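Local coordinates for protein threonine phosphate decarboxylase-like enzyme (Sulfurospirillum multivorans, PDB 6OUX) that uses pyridoxal phosphate to decarboxylate L-serine O-phosphate to ethanolamine O-phosphate, a building block of the norcobamide cofactor, at residues 43-48 against 378-383; 307-312 against 368-373; 311-316 against 327-332; 317-322 against 387-392. All coordinates share one frame; numbering follows the deposited sequence.

Contact 1 (43-48 against 378-383); sequences IKIDAC and NNCIVM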
loop_
_atom_site.group_PDB
_atom_site.type_symbol
_atom_site.label_atom_id
_atom_site.label_comp_id
_atom_site.label_asym_id
_atom_site.label_seq_id
_atom_site.Cartn_x
_atom_site.Cartn_y
_atom_site.Cartn_z
ATOM N N ILE A 43 -12.045 12.391 -22.365
ATOM C CA ILE A 43 -10.625 12.670 -22.237
ATOM C C ILE A 43 -9.904 11.738 -23.209
ATOM O O ILE A 43 -9.937 10.546 -23.029
ATOM C CB ILE A 43 -10.067 12.411 -20.829
ATOM C CG1 ILE A 43 -10.914 13.083 -19.759
ATOM C CG2 ILE A 43 -8.598 12.869 -20.785
ATOM C CD1 ILE A 43 -10.976 14.573 -19.873
ATOM N N LYS A 44 -9.261 12.277 -24.228
ATOM C CA LYS A 44 -8.511 11.427 -25.186
ATOM C C LYS A 44 -7.012 11.267 -24.856
ATOM O O LYS A 44 -6.415 10.220 -25.154
ATOM C CB LYS A 44 -8.643 12.000 -26.613
ATOM C CG LYS A 44 -10.054 11.948 -27.200
ATOM C CD LYS A 44 -10.205 12.946 -28.359
ATOM C CE LYS A 44 -10.938 12.371 -29.552
ATOM N NZ LYS A 44 -11.206 13.461 -30.538
ATOM N N ILE A 45 -6.395 12.339 -24.321
ATOM C CA ILE A 45 -4.985 12.314 -23.930
ATOM C C ILE A 45 -4.914 12.843 -22.513
ATOM O O ILE A 45 -5.247 14.018 -22.274
ATOM C CB ILE A 45 -4.109 13.180 -24.872
ATOM C CG1 ILE A 45 -4.160 12.630 -26.291
ATOM C CG2 ILE A 45 -2.663 13.223 -24.363
ATOM C CD1 ILE A 45 -3.546 13.581 -27.295
ATOM N N ASP A 46 -4.454 12.009 -21.587
ATOM C CA ASP A 46 -4.233 12.482 -20.234
ATOM C C ASP A 46 -2.761 12.787 -20.145
ATOM O O ASP A 46 -1.919 11.873 -20.074
ATOM C CB ASP A 46 -4.663 11.420 -19.198
ATOM C CG ASP A 46 -4.410 11.849 -17.751
ATOM O OD1 ASP A 46 -3.805 12.938 -17.432
ATOM O OD2 ASP A 46 -4.873 11.060 -16.888
ATOM N N ALA A 47 -2.415 14.060 -20.136
ATOM C CA ALA A 47 -0.997 14.425 -19.900
ATOM C C ALA A 47 -0.735 15.042 -18.506
ATOM O O ALA A 47 0.161 15.853 -18.351
ATOM C CB ALA A 47 -0.503 15.330 -21.019
ATOM N N CYS A 48 -1.474 14.606 -17.490
ATOM C CA CYS A 48 -1.256 15.029 -16.128
ATOM C C CYS A 48 -0.356 14.110 -15.345
ATOM O O CYS A 48 0.545 14.566 -14.645
ATOM C CB CYS A 48 -2.571 15.070 -15.351
ATOM S SG CYS A 48 -3.632 16.438 -15.753
ATOM N N ASN A 378 2.024 13.566 -28.417
ATOM C CA ASN A 378 2.740 14.818 -28.324
ATOM C C ASN A 378 2.397 15.714 -29.480
ATOM O O ASN A 378 2.229 16.901 -29.280
ATOM C CB ASN A 378 4.261 14.640 -28.207
ATOM C CG ASN A 378 4.670 13.994 -26.853
ATOM O OD1 ASN A 378 3.885 14.008 -25.907
ATOM N ND2 ASN A 378 5.790 13.346 -26.821
ATOM N N ASN A 379 2.260 15.154 -30.692
ATOM C CA ASN A 379 1.978 15.989 -31.857
ATOM C C ASN A 379 0.631 16.683 -31.664
ATOM O O ASN A 379 0.518 17.874 -31.942
ATOM C CB ASN A 379 2.023 15.121 -33.127
ATOM C CG ASN A 379 2.017 15.938 -34.410
ATOM O OD1 ASN A 379 2.881 16.794 -34.641
ATOM N ND2 ASN A 379 1.027 15.658 -35.289
ATOM N N CYS A 380 -0.361 15.944 -31.166
ATOM C CA CYS A 380 -1.689 16.477 -30.891
ATOM C C CYS A 380 -1.654 17.629 -29.859
ATOM O O CYS A 380 -2.302 18.662 -29.996
ATOM C CB CYS A 380 -2.623 15.370 -30.352
ATOM S SG CYS A 380 -3.071 14.116 -31.603
ATOM N N ILE A 381 -0.868 17.440 -28.831
ATOM C CA ILE A 381 -0.694 18.485 -27.840
ATOM C C ILE A 381 -0.082 19.737 -28.465
ATOM O O ILE A 381 -0.540 20.845 -28.214
ATOM C CB ILE A 381 0.160 17.960 -26.663
ATOM C CG1 ILE A 381 -0.577 16.869 -25.927
ATOM C CG2 ILE A 381 0.448 19.090 -25.721
ATOM C CD1 ILE A 381 0.263 16.102 -24.929
ATOM N N VAL A 382 0.972 19.576 -29.242
ATOM C CA VAL A 382 1.645 20.719 -29.797
ATOM C C VAL A 382 0.652 21.496 -30.739
ATOM O O VAL A 382 0.579 22.746 -30.743
ATOM C CB VAL A 382 2.911 20.317 -30.595
ATOM C CG1 VAL A 382 3.484 21.563 -31.270
ATOM C CG2 VAL A 382 3.965 19.689 -29.688
ATOM N N MET A 383 -0.043 20.718 -31.555
ATOM C CA MET A 383 -1.036 21.256 -32.492
ATOM C C MET A 383 -2.111 22.028 -31.758
ATOM O O MET A 383 -2.351 23.181 -32.089
ATOM C CB MET A 383 -1.642 20.145 -33.385
ATOM C CG MET A 383 -0.787 19.878 -34.628
ATOM S SD MET A 383 -1.290 18.519 -35.755
ATOM C CE MET A 383 -0.371 19.099 -37.183
#
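Ile45 buries the most surface here, and it reaches helix 375-388 with two branches. Its CD1 lies 3.7 Å from Cys380 CB. Its CG2 lies 4.1 Å from Ile381 CD1. The first torsion of Ile45 puts CG1 anti to the carbonyl carbon (chi1 -62°), which leaves CG2 as the branch that faces Ile381. The two isoleucine side chains run at a slant to each other.

Ile381 gives the second largest share. Its delta methyl does all its touching in this contact. CD1 sits against Ile45 CG2 and is also 4.1 Å from Ala47 CB, so one methyl meets both Ile45 and Ala47. Cys380 offers its CB to Ile45, at the more exposed margin of the contact. The CA atoms of Ile45 and Ile381 are 8.5 Å apart.

Strand 45-46 is an edge strand of the smaller sheet. It runs parallel to strand 352-356, and both isoleucines also touch Ile352 of that neighbour. Within 43-48, Asp46 OD1 accepts a bond from Cys48 N at 2.9 Å and forms an Asx turn. Cys48 O accepts a hydrogen bond from NH2 of Arg369, a residue of the O-phospho-L-serine site.

No hydrogen bond links the two segments. Between them the packing is apolar, of aliphatic carbons, and the polar bonds of 43-48 are made within the segment or to other parts of the chain.

Contact 2 (307-312 against 368-373); sequences CRFKEA and IRIAGR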
loop_
_atom_site.group_PDB
_atom_site.type_symbol
_atom_site.label_atom_id
_atom_site.label_comp_id
_atom_site.label_asym_id
_atom_site.label_seq_id
_atom_site.Cartn_x
_atom_site.Cartn_y
_atom_site.Cartn_z
ATOM N N CYS A 307 12.868 14.831 -26.001
ATOM C CA CYS A 307 13.703 15.835 -26.689
ATOM C C CYS A 307 12.958 16.411 -27.895
ATOM O O CYS A 307 12.890 17.614 -28.064
ATOM C CB CYS A 307 15.020 15.250 -27.078
ATOM S SG CYS A 307 16.118 14.926 -25.686
ATOM N N ARG A 308 12.322 15.548 -28.678
ATOM C CA ARG A 308 11.554 16.002 -29.846
ATOM C C ARG A 308 10.335 16.855 -29.483
ATOM O O ARG A 308 10.083 17.876 -30.096
ATOM C CB ARG A 308 11.187 14.798 -30.686
ATOM C CG ARG A 308 10.640 15.105 -32.056
ATOM C CD ARG A 308 9.698 13.983 -32.521
ATOM N NE ARG A 308 8.565 14.654 -33.156
ATOM C CZ ARG A 308 7.372 14.937 -32.626
ATOM N NH1 ARG A 308 6.502 15.589 -33.391
ATOM N NH2 ARG A 308 6.990 14.528 -31.421
ATOM N N PHE A 309 9.576 16.416 -28.485
ATOM C CA PHE A 309 8.522 17.158 -27.950
ATOM C C PHE A 309 8.982 18.577 -27.462
ATOM O O PHE A 309 8.324 19.582 -27.788
ATOM C CB PHE A 309 7.897 16.344 -26.800
ATOM C CG PHE A 309 6.660 16.922 -26.204
ATOM C CD1 PHE A 309 5.634 17.452 -26.990
ATOM C CD2 PHE A 309 6.436 16.807 -24.827
ATOM C CE1 PHE A 309 4.480 17.935 -26.408
ATOM C CE2 PHE A 309 5.258 17.246 -24.261
ATOM C CZ PHE A 309 4.283 17.801 -25.047
ATOM N N LYS A 310 10.036 18.639 -26.663
ATOM C CA LYS A 310 10.538 19.939 -26.174
ATOM C C LYS A 310 10.926 20.883 -27.301
ATOM O O LYS A 310 10.646 22.053 -27.241
ATOM C CB LYS A 310 11.757 19.783 -25.277
ATOM C CG LYS A 310 11.379 19.163 -23.973
ATOM C CD LYS A 310 12.586 18.974 -23.086
ATOM C CE LYS A 310 13.366 17.745 -23.381
ATOM N NZ LYS A 310 14.557 17.698 -22.485
ATOM N N GLU A 311 11.578 20.347 -28.319
ATOM C CA GLU A 311 11.960 21.109 -29.471
ATOM C C GLU A 311 10.710 21.615 -30.201
ATOM O O GLU A 311 10.659 22.799 -30.629
ATOM C CB GLU A 311 12.810 20.232 -30.417
ATOM C CG GLU A 311 13.455 20.995 -31.545
ATOM C CD GLU A 311 14.237 20.108 -32.488
ATOM O OE1 GLU A 311 13.651 19.159 -33.074
ATOM O OE2 GLU A 311 15.443 20.378 -32.645
ATOM N N ALA A 312 9.686 20.786 -30.289
ATOM C CA ALA A 312 8.486 21.182 -30.969
ATOM C C ALA A 312 7.772 22.301 -30.192
ATOM O O ALA A 312 7.229 23.221 -30.786
ATOM C CB ALA A 312 7.572 20.016 -31.158
ATOM N N ILE A 368 1.615 25.717 -16.947
ATOM C CA ILE A 368 1.069 24.381 -16.998
ATOM C C ILE A 368 2.220 23.361 -17.043
ATOM O O ILE A 368 3.270 23.623 -17.639
ATOM C CB ILE A 368 0.140 24.164 -18.198
ATOM C CG1 ILE A 368 0.790 24.525 -19.544
ATOM C CG2 ILE A 368 -1.122 24.974 -18.031
ATOM C CD1 ILE A 368 -0.067 24.081 -20.724
ATOM N N ARG A 369 1.988 22.213 -16.450
ATOM C CA ARG A 369 2.927 21.077 -16.530
ATOM C C ARG A 369 2.340 20.030 -17.435
ATOM O O ARG A 369 1.223 19.553 -17.187
ATOM C CB ARG A 369 3.172 20.446 -15.172
ATOM C CG ARG A 369 4.417 19.527 -15.167
ATOM C CD ARG A 369 4.418 18.641 -13.961
ATOM N NE ARG A 369 3.288 17.728 -13.910
ATOM C CZ ARG A 369 3.053 16.906 -12.887
ATOM N NH1 ARG A 369 3.875 16.891 -11.868
ATOM N NH2 ARG A 369 2.025 16.090 -12.888
ATOM N N ILE A 370 3.101 19.641 -18.475
ATOM C CA ILE A 370 2.606 18.631 -19.436
ATOM C C ILE A 370 3.505 17.388 -19.418
ATOM O O ILE A 370 4.675 17.486 -19.642
ATOM C CB ILE A 370 2.592 19.167 -20.904
ATOM C CG1 ILE A 370 1.937 20.556 -20.947
ATOM C CG2 ILE A 370 1.900 18.147 -21.823
ATOM C CD1 ILE A 370 1.931 21.214 -22.312
ATOM N N ALA A 371 2.920 16.232 -19.157
ATOM C CA ALA A 371 3.681 14.988 -19.168
ATOM C C ALA A 371 3.940 14.572 -20.612
ATOM O O ALA A 371 3.042 14.707 -21.463
ATOM C CB ALA A 371 2.884 13.900 -18.477
ATOM N N GLY A 372 5.110 14.049 -20.904
ATOM C CA GLY A 372 5.464 13.667 -22.261
ATOM C C GLY A 372 4.779 12.358 -22.533
ATOM O O GLY A 372 4.758 11.483 -21.646
ATOM N N ARG A 373 4.090 12.279 -23.681
ATOM C CA ARG A 373 3.380 11.054 -24.086
ATOM C C ARG A 373 4.078 10.325 -25.270
ATOM O O ARG A 373 5.304 10.431 -25.444
ATOM C CB ARG A 373 1.912 11.389 -24.403
ATOM C CG ARG A 373 1.159 12.086 -23.296
ATOM C CD ARG A 373 1.448 11.596 -21.898
ATOM N NE ARG A 373 1.072 10.212 -21.702
ATOM C CZ ARG A 373 1.554 9.440 -20.727
ATOM N NH1 ARG A 373 2.430 9.925 -19.800
ATOM N NH2 ARG A 373 1.151 8.172 -20.674
#
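Phe309 extends its ring toward strand 367-371 because CG is anti to the backbone N (chi1 -174°). Ile370 has CG1 anti to its carbonyl carbon (chi1 -48°), and this leaves CG2 to meet the ring. Ile370 CG2 comes to the ring edge, near the ring plane, and is 4.0 Å from Phe309 CZ. The two side chains cross at about a right angle.

Gly372 meets the same ring further along. Its CA is 4.1 Å from Phe309 CE2 and approaches the ring obliquely. The CA atoms of Phe309 and Gly372 are 7.3 Å apart, the shortest such distance between the segments. No hydrogen bond crosses the contact, and all the residues that touch are buried.

The strand has a second role on its other side. Arg369, next to Ile370, belongs to the O-phospho-L-serine site and points away from the helix. Its NH1 bonds to Asn181 O.

Strand 367-371 lies between strands 352-356 and 328-332 in the sheet and is antiparallel to both. Helix 289-314 packs on the sheet through Phe309. Helix 375-388 lies beside it, where Asn378 and Val382 touch Phe309 and Leu385 touches Ile370.

Contact 3 (311-316 against 327-332); sequences EALLGI and NFVMLK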
loop_
_atom_site.group_PDB
_atom_site.type_symbol
_atom_site.label_atom_id
_atom_site.label_comp_id
_atom_site.label_asym_id
_atom_site.label_seq_id
_atom_site.Cartn_x
_atom_site.Cartn_y
_atom_site.Cartn_z
ATOM N N GLU A 311 11.578 20.347 -28.319
ATOM C CA GLU A 311 11.960 21.109 -29.471
ATOM C C GLU A 311 10.710 21.615 -30.201
ATOM O O GLU A 311 10.659 22.799 -30.629
ATOM C CB GLU A 311 12.810 20.232 -30.417
ATOM C CG GLU A 311 13.455 20.995 -31.545
ATOM C CD GLU A 311 14.237 20.108 -32.488
ATOM O OE1 GLU A 311 13.651 19.159 -33.074
ATOM O OE2 GLU A 311 15.443 20.378 -32.645
ATOM N N ALA A 312 9.686 20.786 -30.289
ATOM C CA ALA A 312 8.486 21.182 -30.969
ATOM C C ALA A 312 7.772 22.301 -30.192
ATOM O O ALA A 312 7.229 23.221 -30.786
ATOM C CB ALA A 312 7.572 20.016 -31.158
ATOM N N LEU A 313 7.782 22.194 -28.867
ATOM C CA LEU A 313 7.166 23.188 -28.016
ATOM C C LEU A 313 7.881 24.511 -28.153
ATOM O O LEU A 313 7.231 25.517 -28.102
ATOM C CB LEU A 313 7.168 22.734 -26.548
ATOM C CG LEU A 313 6.172 21.614 -26.268
ATOM C CD1 LEU A 313 6.480 21.001 -24.903
ATOM C CD2 LEU A 313 4.715 22.053 -26.282
ATOM N N LEU A 314 9.206 24.474 -28.316
ATOM C CA LEU A 314 10.027 25.692 -28.455
ATOM C C LEU A 314 9.635 26.470 -29.696
ATOM O O LEU A 314 9.824 27.681 -29.765
ATOM C CB LEU A 314 11.531 25.371 -28.443
ATOM C CG LEU A 314 12.099 25.198 -27.010
ATOM C CD1 LEU A 314 13.542 24.711 -27.008
ATOM C CD2 LEU A 314 11.998 26.498 -26.230
ATOM N N GLY A 315 9.089 25.755 -30.662
ATOM C CA GLY A 315 8.566 26.319 -31.878
ATOM C C GLY A 315 7.328 27.173 -31.711
ATOM O O GLY A 315 6.991 27.876 -32.626
ATOM N N ILE A 316 6.638 27.105 -30.562
ATOM C CA ILE A 316 5.437 27.881 -30.335
ATOM C C ILE A 316 5.870 29.277 -29.855
ATOM O O ILE A 316 6.554 29.463 -28.812
ATOM C CB ILE A 316 4.513 27.242 -29.302
ATOM C CG1 ILE A 316 4.086 25.842 -29.750
ATOM C CG2 ILE A 316 3.282 28.093 -29.074
ATOM C CD1 ILE A 316 3.239 25.083 -28.726
ATOM N N ASN A 327 10.294 13.620 -17.405
ATOM C CA ASN A 327 9.260 13.182 -18.320
ATOM C C ASN A 327 8.054 14.094 -18.343
ATOM O O ASN A 327 6.913 13.670 -18.518
ATOM C CB ASN A 327 8.870 11.719 -17.999
ATOM C CG ASN A 327 8.294 11.540 -16.649
ATOM O OD1 ASN A 327 8.589 12.300 -15.768
ATOM N ND2 ASN A 327 7.558 10.437 -16.440
ATOM N N PHE A 328 8.332 15.376 -18.133
ATOM C CA PHE A 328 7.355 16.407 -18.184
ATOM C C PHE A 328 8.117 17.717 -18.485
ATOM O O PHE A 328 9.360 17.795 -18.320
ATOM C CB PHE A 328 6.591 16.474 -16.825
ATOM C CG PHE A 328 7.493 16.600 -15.664
ATOM C CD1 PHE A 328 8.032 17.821 -15.330
ATOM C CD2 PHE A 328 7.805 15.500 -14.874
ATOM C CE1 PHE A 328 8.925 17.924 -14.266
ATOM C CE2 PHE A 328 8.710 15.595 -13.805
ATOM C CZ PHE A 328 9.242 16.821 -13.491
ATOM N N VAL A 329 7.357 18.695 -18.945
ATOM C CA VAL A 329 7.822 20.034 -19.266
ATOM C C VAL A 329 6.832 20.994 -18.611
ATOM O O VAL A 329 5.636 20.659 -18.522
ATOM C CB VAL A 329 7.813 20.242 -20.788
ATOM C CG1 VAL A 329 8.519 21.514 -21.143
ATOM C CG2 VAL A 329 8.593 19.146 -21.488
ATOM N N MET A 330 7.333 22.112 -18.101
ATOM C CA MET A 330 6.548 23.202 -17.587
ATOM C C MET A 330 6.668 24.368 -18.573
ATOM O O MET A 330 7.781 24.756 -18.991
ATOM C CB MET A 330 7.047 23.671 -16.190
ATOM C CG MET A 330 6.013 24.463 -15.302
ATOM S SD MET A 330 6.594 24.864 -13.616
ATOM C CE MET A 330 5.506 24.354 -12.572
ATOM N N LEU A 331 5.498 24.938 -18.898
ATOM C CA LEU A 331 5.337 26.010 -19.882
ATOM C C LEU A 331 4.783 27.264 -19.202
ATOM O O LEU A 331 3.820 27.148 -18.504
ATOM C CB LEU A 331 4.311 25.560 -20.916
ATOM C CG LEU A 331 4.849 24.975 -22.201
ATOM C CD1 LEU A 331 5.623 23.731 -21.907
ATOM C CD2 LEU A 331 3.754 24.641 -23.156
ATOM N N LYS A 332 5.379 28.437 -19.435
ATOM C CA LYS A 332 4.787 29.694 -19.000
ATOM C C LYS A 332 4.012 30.329 -20.149
ATOM O O LYS A 332 4.551 30.544 -21.250
ATOM C CB LYS A 332 5.869 30.653 -18.522
ATOM C CG LYS A 332 5.338 32.001 -18.130
ATOM C CD LYS A 332 6.074 32.575 -16.962
ATOM C CE LYS A 332 6.089 34.064 -17.030
ATOM N NZ LYS A 332 7.334 34.312 -17.805
#
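Leu313, near the C-terminal end of helix 289-314, stands opposite Leu331 of strand 328-332, with their CA atoms 8.8 Å apart. Both side chains set out toward the other segment. Leu313 has CG anti to the carbonyl carbon (chi1 -72°), and its two methyls end over the strand.

The two leucines meet methyl to methyl. Leu313 CD1 is 4.1 Å from Leu331 CD1, and Leu313 CD2 is 4.2 Å from Leu331 CD2. Both branches of each residue therefore take part. The side chains cross at about a right angle. Leu313 CD1 also faces Val329, two residues back along the strand, with Val329 CG1 at 4.3 Å. Leu313 is thus the one residue of its segment that carries the contact, and it spans two strand positions that point to the same side of the sheet.

This is helix-on-sheet packing in the smaller domain of a PLP-dependent enzyme of the aminotransferase class I and II family. The chain leaves helix 289-314, forms edge strand 320-321, and turns back as strand 328-332, antiparallel to it. The helix end and the strand that it covers are therefore close in sequence.

Ile316 N bonds to Leu313 O at 3.0 Å, while the two bonds from Gly315 N are weak. Val321 on the edge strand touches Leu313, Val329 and Leu331, and so extends the same apolar layer. From helix 375-388, Leu385 packs against Leu313 and Ile316. On the other side of the strand, Phe328 packs on Arg369 of the O-phospho-L-serine site.

Contact 4 (317-322 against 387-392); sequences ENVYVY and SILKDS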
loop_
_atom_site.group_PDB
_atom_site.type_symbol
_atom_site.label_atom_id
_atom_site.label_comp_id
_atom_site.label_asym_id
_atom_site.label_seq_id
_atom_site.Cartn_x
_atom_site.Cartn_y
_atom_site.Cartn_z
ATOM N N GLU A 317 5.452 30.278 -30.594
ATOM C CA GLU A 317 5.988 31.619 -30.369
ATOM C C GLU A 317 5.689 32.176 -28.954
ATOM O O GLU A 317 6.627 32.526 -28.237
ATOM C CB GLU A 317 5.529 32.605 -31.446
ATOM C CG GLU A 317 6.059 33.996 -31.165
ATOM C CD GLU A 317 5.536 35.059 -32.100
ATOM O OE1 GLU A 317 6.316 35.987 -32.383
ATOM O OE2 GLU A 317 4.362 34.979 -32.535
ATOM N N ASN A 318 4.425 32.272 -28.562
ATOM C CA ASN A 318 4.100 32.901 -27.257
ATOM C C ASN A 318 3.946 31.851 -26.118
ATOM O O ASN A 318 2.859 31.683 -25.548
ATOM C CB ASN A 318 2.799 33.761 -27.275
ATOM C CG ASN A 318 2.579 34.535 -28.553
ATOM O OD1 ASN A 318 3.413 35.356 -28.956
ATOM N ND2 ASN A 318 1.409 34.325 -29.170
ATOM N N VAL A 319 4.991 31.091 -25.841
ATOM C CA VAL A 319 5.090 30.350 -24.582
ATOM C C VAL A 319 6.558 30.335 -24.283
ATOM O O VAL A 319 7.372 30.478 -25.202
ATOM C CB VAL A 319 4.609 28.886 -24.628
ATOM C CG1 VAL A 319 3.111 28.821 -24.842
ATOM C CG2 VAL A 319 5.347 28.071 -25.682
ATOM N N TYR A 320 6.891 30.149 -23.015
ATOM C CA TYR A 320 8.246 29.863 -22.615
ATOM C C TYR A 320 8.286 28.458 -22.031
ATOM O O TYR A 320 7.447 28.123 -21.161
ATOM C CB TYR A 320 8.701 30.913 -21.588
ATOM C CG TYR A 320 10.115 30.745 -21.194
ATOM C CD1 TYR A 320 11.122 31.227 -21.996
ATOM C CD2 TYR A 320 10.463 30.041 -20.071
ATOM C CE1 TYR A 320 12.463 31.041 -21.655
ATOM C CE2 TYR A 320 11.776 29.840 -19.726
ATOM C CZ TYR A 320 12.774 30.361 -20.506
ATOM O OH TYR A 320 14.081 30.170 -20.156
ATOM N N VAL A 321 9.231 27.650 -22.520
ATOM C CA VAL A 321 9.382 26.276 -22.108
ATOM C C VAL A 321 10.580 26.170 -21.171
ATOM O O VAL A 321 11.713 26.497 -21.558
ATOM C CB VAL A 321 9.637 25.330 -23.308
ATOM C CG1 VAL A 321 9.515 23.894 -22.823
ATOM C CG2 VAL A 321 8.653 25.563 -24.422
ATOM N N TYR A 322 10.364 25.748 -19.939
ATOM C CA TYR A 322 11.478 25.658 -18.988
ATOM C C TYR A 322 12.324 24.463 -19.268
ATOM O O TYR A 322 11.777 23.442 -19.648
ATOM C CB TYR A 322 11.036 25.671 -17.524
ATOM C CG TYR A 322 10.464 27.038 -17.092
ATOM C CD1 TYR A 322 11.296 28.094 -16.672
ATOM C CD2 TYR A 322 9.117 27.257 -17.146
ATOM C CE1 TYR A 322 10.742 29.344 -16.333
ATOM C CE2 TYR A 322 8.551 28.456 -16.785
ATOM C CZ TYR A 322 9.366 29.512 -16.394
ATOM O OH TYR A 322 8.751 30.677 -16.083
ATOM N N SER A 387 -2.835 26.338 -31.877
ATOM C CA SER A 387 -4.116 26.828 -32.255
ATOM C C SER A 387 -4.788 27.654 -31.146
ATOM O O SER A 387 -5.255 28.750 -31.413
ATOM C CB SER A 387 -5.008 25.653 -32.643
ATOM O OG SER A 387 -6.371 25.966 -32.400
ATOM N N ILE A 388 -4.829 27.114 -29.927
ATOM C CA ILE A 388 -5.346 27.816 -28.759
ATOM C C ILE A 388 -4.589 29.089 -28.451
ATOM O O ILE A 388 -5.204 30.063 -28.027
ATOM C CB ILE A 388 -5.344 26.922 -27.488
ATOM C CG1 ILE A 388 -6.335 25.768 -27.653
ATOM C CG2 ILE A 388 -5.694 27.746 -26.278
ATOM C CD1 ILE A 388 -6.194 24.636 -26.655
ATOM N N LEU A 389 -3.276 29.104 -28.654
ATOM C CA LEU A 389 -2.474 30.280 -28.337
ATOM C C LEU A 389 -2.181 31.216 -29.521
ATOM O O LEU A 389 -1.352 32.140 -29.393
ATOM C CB LEU A 389 -1.137 29.852 -27.689
ATOM C CG LEU A 389 -1.269 29.041 -26.381
ATOM C CD1 LEU A 389 0.084 28.596 -25.846
ATOM C CD2 LEU A 389 -1.964 29.922 -25.326
ATOM N N LYS A 390 -2.789 30.949 -30.666
ATOM C CA LYS A 390 -2.648 31.833 -31.816
ATOM C C LYS A 390 -3.224 33.202 -31.402
ATOM O O LYS A 390 -4.307 33.237 -30.814
ATOM C CB LYS A 390 -3.458 31.263 -32.970
ATOM C CG LYS A 390 -2.961 31.599 -34.360
ATOM C CD LYS A 390 -3.925 31.043 -35.393
ATOM C CE LYS A 390 -3.483 31.383 -36.810
ATOM N NZ LYS A 390 -4.411 30.722 -37.765
ATOM N N ASP A 391 -2.545 34.319 -31.657
ATOM C CA ASP A 391 -3.200 35.620 -31.317
ATOM C C ASP A 391 -4.605 35.784 -31.975
ATOM O O ASP A 391 -5.573 35.893 -31.239
ATOM C CB ASP A 391 -2.278 36.862 -31.415
ATOM C CG ASP A 391 -2.177 37.623 -30.061
ATOM O OD1 ASP A 391 -2.651 37.079 -29.023
ATOM O OD2 ASP A 391 -1.662 38.768 -30.038
ATOM N N SER A 392 -4.718 35.791 -33.313
ATOM C CA SER A 392 -5.882 35.161 -34.041
ATOM C C SER A 392 -7.016 36.009 -34.663
ATOM O O SER A 392 -6.924 37.254 -34.776
ATOM C CB SER A 392 -6.520 34.057 -33.178
ATOM O OG SER A 392 -7.356 33.196 -33.930
#
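Leu389 meets both Asn318 and Val319, at the place where the C-terminal helix gives way to the tail. Leu389 contributes the most buried surface, and Asn318 comes second. The amide end of Asn318 turns to the Leu389 backbone, with ND2 3.5 Å from Leu389 O. This is a polar approach and does not count as a hydrogen bond. Asn318 has CG anti to its carbonyl carbon (chi1 -37°), and its side chain starts out toward the tail.

The side chain of Leu389 points toward 317-322, and its CD1 lies 4.2 Å from Asn318 O. The same methyl also packs against Val319 CG1, but the modelled spacing of that pair is doubtful.

The backbone turns on both sides probably help to place these groups. Leu389 is the first residue to leave helical angles after helix 375-388, so its carbonyl lies at the helix end. Lys390 N makes a weak bond back to Ser387 O at 3.4 Å. On the other segment, Val319 N makes a weak bond to Glu317 O at 3.2 Å, within the turn that leads into strand 320-321.

Further out, the strand and helix have firmer attachments. Tyr320 and Tyr322 make backbone bonds to Lys332 and Met330 of strand 328-332. Ile388 packs on helix 339-350, and Ser387 OG bonds to Tyr350 OH. Asn318 also touches Pro334.

The arrangement is peripheral packing, away from the substrate site. It joins the end of the last helix to the turn before an edge strand of the smaller sheet.

Contacts 2 and 3 form the core. Their centres are 5 Å apart, and all their touching residues are buried. Both pack helix 289-314 on neighbouring strands of one sheet, with an aromatic ring in contact 2 and leucine methyls in contact 3. Contact 1 is mostly buried, with one exposed residue at its margin. It shares helix 375-388 with contact 4. Contacts 1 and 4 lie at opposite edges of the sheet, at strands 45-46 and 320-321. Contact 4 is the more superficial and adds a polar approach to apolar packing. Contacts 1 and 2 lie close to the substrate site, whereas contact 4 lies away from it.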